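Local structure of 27kDa outer membrane protein (Silicibacter pomeroyi, 3GYK) at residues F158-Q161 with S162-Q165; G111-T114 with E115-Q118; A74-A77 with A78-Q81. The protein probably acts as a thiol-disulfide oxidoreductase, this chain being its DsbA-like thioredoxin domain. All blocks are in the same frame, centred on the assembly; numbering follows the deposited sequence.

Contact 1 of 3, residues F158-Q161 with S162-Q165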
loop_
_atom_site.group_PDB
_atom_site.type_symbol
_atom_site.label_atom_id
_atom_site.label_comp_id
_atom_site.label_asym_id
_atom_site.label_seq_id
_atom_site.Cartn_x
_atom_site.Cartn_y
_atom_site.Cartn_z
ATOM N N PHE A 158 0.121 -4.079 -13.218
ATOM C CA PHE A 158 1.492 -3.608 -13.072
ATOM C C PHE A 158 1.762 -2.486 -14.082
ATOM O O PHE A 158 1.353 -2.573 -15.235
ATOM C CB PHE A 158 2.493 -4.750 -13.301
ATOM C CG PHE A 158 3.929 -4.269 -13.336
ATOM C CD1 PHE A 158 4.594 -3.956 -12.145
ATOM C CD2 PHE A 158 4.590 -4.109 -14.547
ATOM C CE1 PHE A 158 5.913 -3.486 -12.173
ATOM C CE2 PHE A 158 5.916 -3.641 -14.586
ATOM C CZ PHE A 158 6.569 -3.332 -13.396
ATOM N N VAL A 159 2.450 -1.434 -13.638
ATOM C CA VAL A 159 2.920 -0.362 -14.527
ATOM C C VAL A 159 4.331 0.076 -14.139
ATOM O O VAL A 159 4.686 0.037 -12.952
ATOM C CB VAL A 159 1.987 0.893 -14.534
ATOM C CG1 VAL A 159 0.855 0.714 -15.580
ATOM C CG2 VAL A 159 1.431 1.195 -13.123
ATOM N N GLU A 160 5.107 0.487 -15.145
ATOM C CA GLU A 160 6.437 1.076 -14.958
ATOM C C GLU A 160 6.307 2.463 -14.348
ATOM O O GLU A 160 5.224 3.055 -14.341
ATOM C CB GLU A 160 7.156 1.217 -16.311
ATOM C CG GLU A 160 7.545 -0.079 -16.979
ATOM C CD GLU A 160 8.235 0.154 -18.303
ATOM O OE1 GLU A 160 8.803 1.249 -18.505
ATOM O OE2 GLU A 160 8.200 -0.756 -19.150
ATOM N N GLN A 161 7.425 2.999 -13.866
ATOM C CA GLN A 161 7.436 4.392 -13.408
ATOM C C GLN A 161 7.021 5.386 -14.495
ATOM O O GLN A 161 6.231 6.289 -14.221
ATOM C CB GLN A 161 8.802 4.775 -12.881
ATOM C CG GLN A 161 8.900 6.261 -12.471
ATOM C CD GLN A 161 10.326 6.644 -12.084
ATOM O OE1 GLN A 161 11.135 5.773 -11.761
ATOM N NE2 GLN A 161 10.647 7.948 -12.134
ATOM N N SER A 162 7.537 5.227 -15.701
ATOM C CA SER A 162 7.168 6.139 -16.795
ATOM C C SER A 162 5.657 6.108 -17.075
ATOM O O SER A 162 5.074 7.112 -17.440
ATOM C CB SER A 162 7.958 5.843 -18.074
ATOM O OG SER A 162 7.627 4.538 -18.518
ATOM N N GLN A 163 5.018 4.948 -16.886
ATOM C CA GLN A 163 3.578 4.851 -17.117
ATOM C C GLN A 163 2.783 5.488 -15.997
ATOM O O GLN A 163 1.761 6.155 -16.234
ATOM C CB GLN A 163 3.167 3.382 -17.289
ATOM C CG GLN A 163 3.771 2.747 -18.528
ATOM C CD GLN A 163 3.409 1.263 -18.602
ATOM O OE1 GLN A 163 3.859 0.455 -17.772
ATOM N NE2 GLN A 163 2.561 0.909 -19.571
ATOM N N LEU A 164 3.259 5.308 -14.771
ATOM C CA LEU A 164 2.683 6.012 -13.628
ATOM C C LEU A 164 2.819 7.537 -13.846
ATOM O O LEU A 164 1.856 8.280 -13.644
ATOM C CB LEU A 164 3.371 5.599 -12.301
ATOM C CG LEU A 164 2.918 4.195 -11.846
ATOM C CD1 LEU A 164 3.865 3.639 -10.823
ATOM C CD2 LEU A 164 1.494 4.222 -11.281
ATOM N N GLN A 165 4.002 7.983 -14.261
ATOM C CA GLN A 165 4.221 9.417 -14.466
ATOM C C GLN A 165 3.309 9.961 -15.557
ATOM O O GLN A 165 2.761 11.060 -15.415
ATOM C CB GLN A 165 5.695 9.722 -14.773
ATOM C CG GLN A 165 6.045 11.210 -14.812
ATOM C CD GLN A 165 5.962 11.828 -13.423
ATOM O OE1 GLN A 165 6.818 11.565 -12.576
ATOM N NE2 GLN A 165 4.920 12.623 -13.176
HETATM O O HOH W 1 9.920 3.662 -16.331
HETATM O O HOH W 2 8.995 10.060 -13.371
#
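The carbonyl oxygen of Glu160 takes two amides of the turn that follows: Leu164 N reaches Glu160 O at 3.0 Å and 166°, while Gln163 N makes a weak, strongly bent bond to the same oxygen. Glu160 is the N-cap of helix 161-174, and two standard features of a helix start surround it, one polar and one apolar. On the polar side, the Gln163 side chain turns back and accepts from the N-cap amide, Glu160 N to Gln163 OE1 2.9 Å. The bond is straight, 169° at the hydrogen, and the donor lies in the amide plane on a lone pair of OE1. CG of Gln163 stands beside its own backbone N (chi1 -65°) and the chain is extended from there, which carries OE1 back to the start of the turn. This is the half of a capping box in which the third helical residue caps the N-cap amide.

The apolar side is a hydrophobic staple, joining the residue before the N-cap to the fourth of the helix. CG2 of Val159 meets CD2 of Leu164 at 3.5 Å, and both side chains are buried. CG1 of Val159 faces Gln163 instead, 3.7 Å from its OE1, so the two branches of one valine are divided between the two partners.

Waters and residues elsewhere in the chain serve other polar groups of the first turn. One water accepts from Ser162 N; Gln161 N is bound by Glu43 of helix 35-50. Gln165 NE2 is held by Asp51 and Asp169, while a second water, accepting from Gln161 NE2 at 3.0 Å, donates to Gln165 OE1 at 2.8 Å.

Contact 2 of 3, residues G111-T114 with E115-Q118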
loop_
_atom_site.group_PDB
_atom_site.type_symbol
_atom_site.label_atom_id
_atom_site.label_comp_id
_atom_site.label_asym_id
_atom_site.label_seq_id
_atom_site.Cartn_x
_atom_site.Cartn_y
_atom_site.Cartn_z
ATOM N N GLY A 111 13.523 -2.394 13.474
ATOM C CA GLY A 111 13.531 -1.866 14.827
ATOM C C GLY A 111 12.201 -1.875 15.551
ATOM O O GLY A 111 12.042 -1.179 16.566
ATOM N N LEU A 112 11.257 -2.671 15.059
ATOM C CA LEU A 112 9.987 -2.853 15.748
ATOM C C LEU A 112 10.111 -3.756 16.965
ATOM O O LEU A 112 10.884 -4.722 16.969
ATOM C CB LEU A 112 8.943 -3.431 14.794
ATOM C CG LEU A 112 8.489 -2.462 13.710
ATOM C CD1 LEU A 112 7.831 -3.234 12.557
ATOM C CD2 LEU A 112 7.520 -1.407 14.291
ATOM N N ASP A 113 9.354 -3.412 18.004
ATOM C CA ASP A 113 9.140 -4.265 19.170
ATOM C C ASP A 113 8.108 -5.296 18.729
ATOM O O ASP A 113 6.951 -4.947 18.513
ATOM C CB ASP A 113 8.571 -3.405 20.299
ATOM C CG ASP A 113 8.180 -4.202 21.533
ATOM O OD1 ASP A 113 7.814 -5.392 21.428
ATOM O OD2 ASP A 113 8.210 -3.610 22.630
ATOM N N THR A 114 8.508 -6.555 18.574
ATOM C CA THR A 114 7.601 -7.531 17.927
ATOM C C THR A 114 6.499 -8.043 18.869
ATOM O O THR A 114 5.459 -8.518 18.408
ATOM C CB THR A 114 8.373 -8.734 17.316
ATOM O OG1 THR A 114 9.159 -9.340 18.334
ATOM C CG2 THR A 114 9.287 -8.284 16.200
ATOM N N GLU A 115 6.732 -7.943 20.176
ATOM C CA GLU A 115 5.720 -8.299 21.169
ATOM C C GLU A 115 4.562 -7.285 21.138
ATOM O O GLU A 115 3.387 -7.662 21.148
ATOM C CB GLU A 115 6.350 -8.416 22.559
ATOM C CG GLU A 115 7.515 -9.409 22.626
ATOM C CD GLU A 115 8.226 -9.425 23.975
ATOM O OE1 GLU A 115 7.944 -8.558 24.834
ATOM O OE2 GLU A 115 9.081 -10.311 24.183
ATOM N N GLN A 116 4.900 -6.003 21.055
ATOM C CA GLN A 116 3.895 -4.957 20.874
ATOM C C GLN A 116 3.233 -5.065 19.499
ATOM O O GLN A 116 2.006 -4.974 19.401
ATOM C CB GLN A 116 4.478 -3.569 21.059
ATOM C CG GLN A 116 3.398 -2.494 21.049
ATOM C CD GLN A 116 3.964 -1.107 20.855
ATOM O OE1 GLN A 116 5.107 -0.830 21.245
ATOM N NE2 GLN A 116 3.169 -0.219 20.245
ATOM N N LEU A 117 4.047 -5.268 18.452
ATOM C CA LEU A 117 3.530 -5.433 17.100
ATOM C C LEU A 117 2.455 -6.512 17.065
ATOM O O LEU A 117 1.391 -6.309 16.505
ATOM C CB LEU A 117 4.655 -5.793 16.115
ATOM C CG LEU A 117 4.309 -5.708 14.637
ATOM C CD1 LEU A 117 4.222 -4.240 14.223
ATOM C CD2 LEU A 117 5.372 -6.435 13.825
ATOM N N GLN A 118 2.738 -7.664 17.672
ATOM C CA GLN A 118 1.782 -8.773 17.633
ATOM C C GLN A 118 0.505 -8.507 18.439
ATOM O O GLN A 118 -0.556 -9.016 18.051
ATOM C CB GLN A 118 2.452 -10.109 17.996
ATOM C CG GLN A 118 3.440 -10.525 16.917
ATOM C CD GLN A 118 4.092 -11.856 17.157
ATOM O OE1 GLN A 118 3.662 -12.869 16.606
ATOM N NE2 GLN A 118 5.152 -11.868 17.958
#
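Asp113 reaches over the first turn of helix 114-120 and meets the backbone N and CB of Gln116. Its CB lies near Gln116 CB; its CG, set anti to the backbone N (chi1 175°), comes within 3.8 Å of the same carbon. At the tip the two oxygens part company. OD2 stays beside Gln116 CB at 4.0 Å, whereas OD1 accepts from Gln116 N at 3.0 Å with an almost linear N-H...O angle of 173°. The backbone amide comes from above the carboxylate plane, 61° out of it. The two side chains cross at about a right angle, and the Gln116 side-chain amide points elsewhere, its NE2 bonded to Asp120.

This is N-capping: Asp113 is the N-cap, and its carboxylate probably also gains from the positive end of the helix dipole. The reciprocal bond of a full capping box is not made; Asp113 N donates to Gln81 OE1 instead. Leu112, just before the cap, touches Leu117 through their CD1 atoms at 4.1 Å, a hydrophobic staple pressed against Ala107 of helix 100-109.

The regular helical bonds start at once, Leu117 N to Asp113 O 2.9 Å and Gln118 N to Thr114 O 2.9 Å. The extended Gln118 side chain runs past that second acceptor: CG lies 3.2 Å from Thr114 O, and NE2 adds a weak bond to Thr114 O at 3.4 Å.

Contact 3 of 3, residues A74-A77 with A78-Q81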
loop_
_atom_site.group_PDB
_atom_site.type_symbol
_atom_site.label_atom_id
_atom_site.label_comp_id
_atom_site.label_asym_id
_atom_site.label_seq_id
_atom_site.Cartn_x
_atom_site.Cartn_y
_atom_site.Cartn_z
ATOM N N ALA A 74 0.623 -7.043 10.209
ATOM C CA ALA A 74 1.869 -6.589 10.855
ATOM C C ALA A 74 2.212 -5.178 10.378
ATOM O O ALA A 74 2.557 -4.309 11.181
ATOM C CB ALA A 74 2.983 -7.524 10.515
ATOM N N ALA A 75 2.112 -4.961 9.069
ATOM C CA ALA A 75 2.418 -3.656 8.510
ATOM C C ALA A 75 1.487 -2.598 9.094
ATOM O O ALA A 75 1.957 -1.556 9.566
ATOM C CB ALA A 75 2.333 -3.691 6.948
ATOM N N LEU A 76 0.181 -2.857 9.090
ATOM C CA LEU A 76 -0.767 -1.883 9.643
ATOM C C LEU A 76 -0.491 -1.652 11.124
ATOM O O LEU A 76 -0.565 -0.509 11.582
ATOM C CB LEU A 76 -2.219 -2.327 9.428
ATOM C CG LEU A 76 -2.650 -2.301 7.952
ATOM C CD1 LEU A 76 -3.941 -3.135 7.723
ATOM C CD2 LEU A 76 -2.794 -0.839 7.440
ATOM N N ALA A 77 -0.172 -2.722 11.869
ATOM C CA ALA A 77 0.196 -2.564 13.285
ATOM C C ALA A 77 1.432 -1.673 13.494
ATOM O O ALA A 77 1.542 -0.993 14.528
ATOM C CB ALA A 77 0.402 -3.949 13.987
ATOM N N ALA A 78 2.360 -1.683 12.535
ATOM C CA ALA A 78 3.582 -0.885 12.656
ATOM C C ALA A 78 3.306 0.623 12.695
ATOM O O ALA A 78 4.165 1.411 13.124
ATOM C CB ALA A 78 4.575 -1.216 11.537
ATOM N N ARG A 79 2.114 1.030 12.264
ATOM C CA ARG A 79 1.739 2.454 12.394
ATOM C C ARG A 79 1.807 2.911 13.853
ATOM O O ARG A 79 2.147 4.071 14.137
ATOM C CB ARG A 79 0.342 2.705 11.829
ATOM C CG ARG A 79 0.260 2.502 10.315
ATOM C CD ARG A 79 -1.174 2.601 9.801
ATOM N NE ARG A 79 -2.108 1.656 10.425
ATOM C CZ ARG A 79 -3.417 1.667 10.198
ATOM N NH1 ARG A 79 -3.918 2.560 9.353
ATOM N NH2 ARG A 79 -4.217 0.814 10.835
ATOM N N GLN A 80 1.508 2.000 14.784
ATOM C CA GLN A 80 1.477 2.343 16.200
ATOM C C GLN A 80 2.863 2.655 16.741
ATOM O O GLN A 80 2.993 3.279 17.794
ATOM C CB GLN A 80 0.817 1.233 17.036
ATOM C CG GLN A 80 -0.621 0.908 16.626
ATOM C CD GLN A 80 -1.442 2.162 16.368
ATOM O OE1 GLN A 80 -1.511 3.047 17.227
ATOM N NE2 GLN A 80 -2.059 2.254 15.170
ATOM N N GLN A 81 3.889 2.243 15.995
ATOM C CA GLN A 81 5.279 2.458 16.379
ATOM C C GLN A 81 5.955 3.448 15.444
ATOM O O GLN A 81 7.163 3.661 15.533
ATOM C CB GLN A 81 6.039 1.127 16.411
ATOM C CG GLN A 81 5.612 0.242 17.577
ATOM C CD GLN A 81 6.364 -1.064 17.624
ATOM O OE1 GLN A 81 7.598 -1.070 17.740
ATOM N NE2 GLN A 81 5.631 -2.184 17.563
HETATM O O HOH W 3 -3.030 0.115 13.348
HETATM O O HOH W 4 2.765 -1.997 16.868
#
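Leu76 O accepts two bonds from Arg79, one from the side chain and one from the backbone. Arg79 NE donates to Leu76 O at 2.9 Å and 155°, and Arg79 N binds the same oxygen at 3.2 Å. The two donors approach differently: NE is tilted 19° from the carbonyl plane, whereas the amide N stands well above it. The arginine chain can close this loop because it bends at CG-CD (chi3 -57°), bringing NE back over the turn, with the carbonyl oxygen close to the guanidinium plane.

Van der Waals packing covers one face of the same group. Leu76 and Arg79 run side by side and point the same way, and CD2 of Leu76 sits over the centre of that guanidinium face, 3.8 Å from CZ of Arg79. The leucine itself is packed against Val126, His129 and Ile130 of helix 124-140, and Arg79 NH1 has a further partner in Asn13.

Two waters extend the polar network. One donates to Leu76 O and accepts from Arg79 NH2 and Gln80 NE2, making a third interaction at that carbonyl. The other donates to Ala77 O at 2.8 Å and accepts from Gln81 NE2 at 3.0 Å.

The backbone bonds record a change of spacing. Ala78 N still reaches Ala74 O at 3.0 Å, four residues back, but also makes a weak bond to Ala75 O. From Arg79 onward the acceptor is three residues back: Leu76 O for Arg79 N, Ala77 O for Gln80 N (3.0 Å) and Ala78 O for Gln81 N. Such i to i-3 bonds resemble those of a 3-10 helix, here among the helices inserted after strand 54-60, consistent with the helical insertion of DsbA-like thioredoxin folds.

Contacts 2 and 3 are neighbours, their centres 9 Å apart, and they touch: Gln81 OE1 of contact 3 lies 2.9 Å from Asp113 N of contact 2, a probable hydrogen bond, and Leu117 CD1 packs 3.5 Å from Ala74 O. Both belong to the helical insertion. Contact 1 lies on the opposite side of the chain's centre, with centres 34 Å from contact 2 and 28 Å from contact 3, at the start of the last helix. Phe158, in segment 158-161, meets with its ring Tyr36, which lies inside the CxxC motif Cys34-Cys37, the probable redox site. Contact 3 comes near the same region through Ala75, which touches Tyr32.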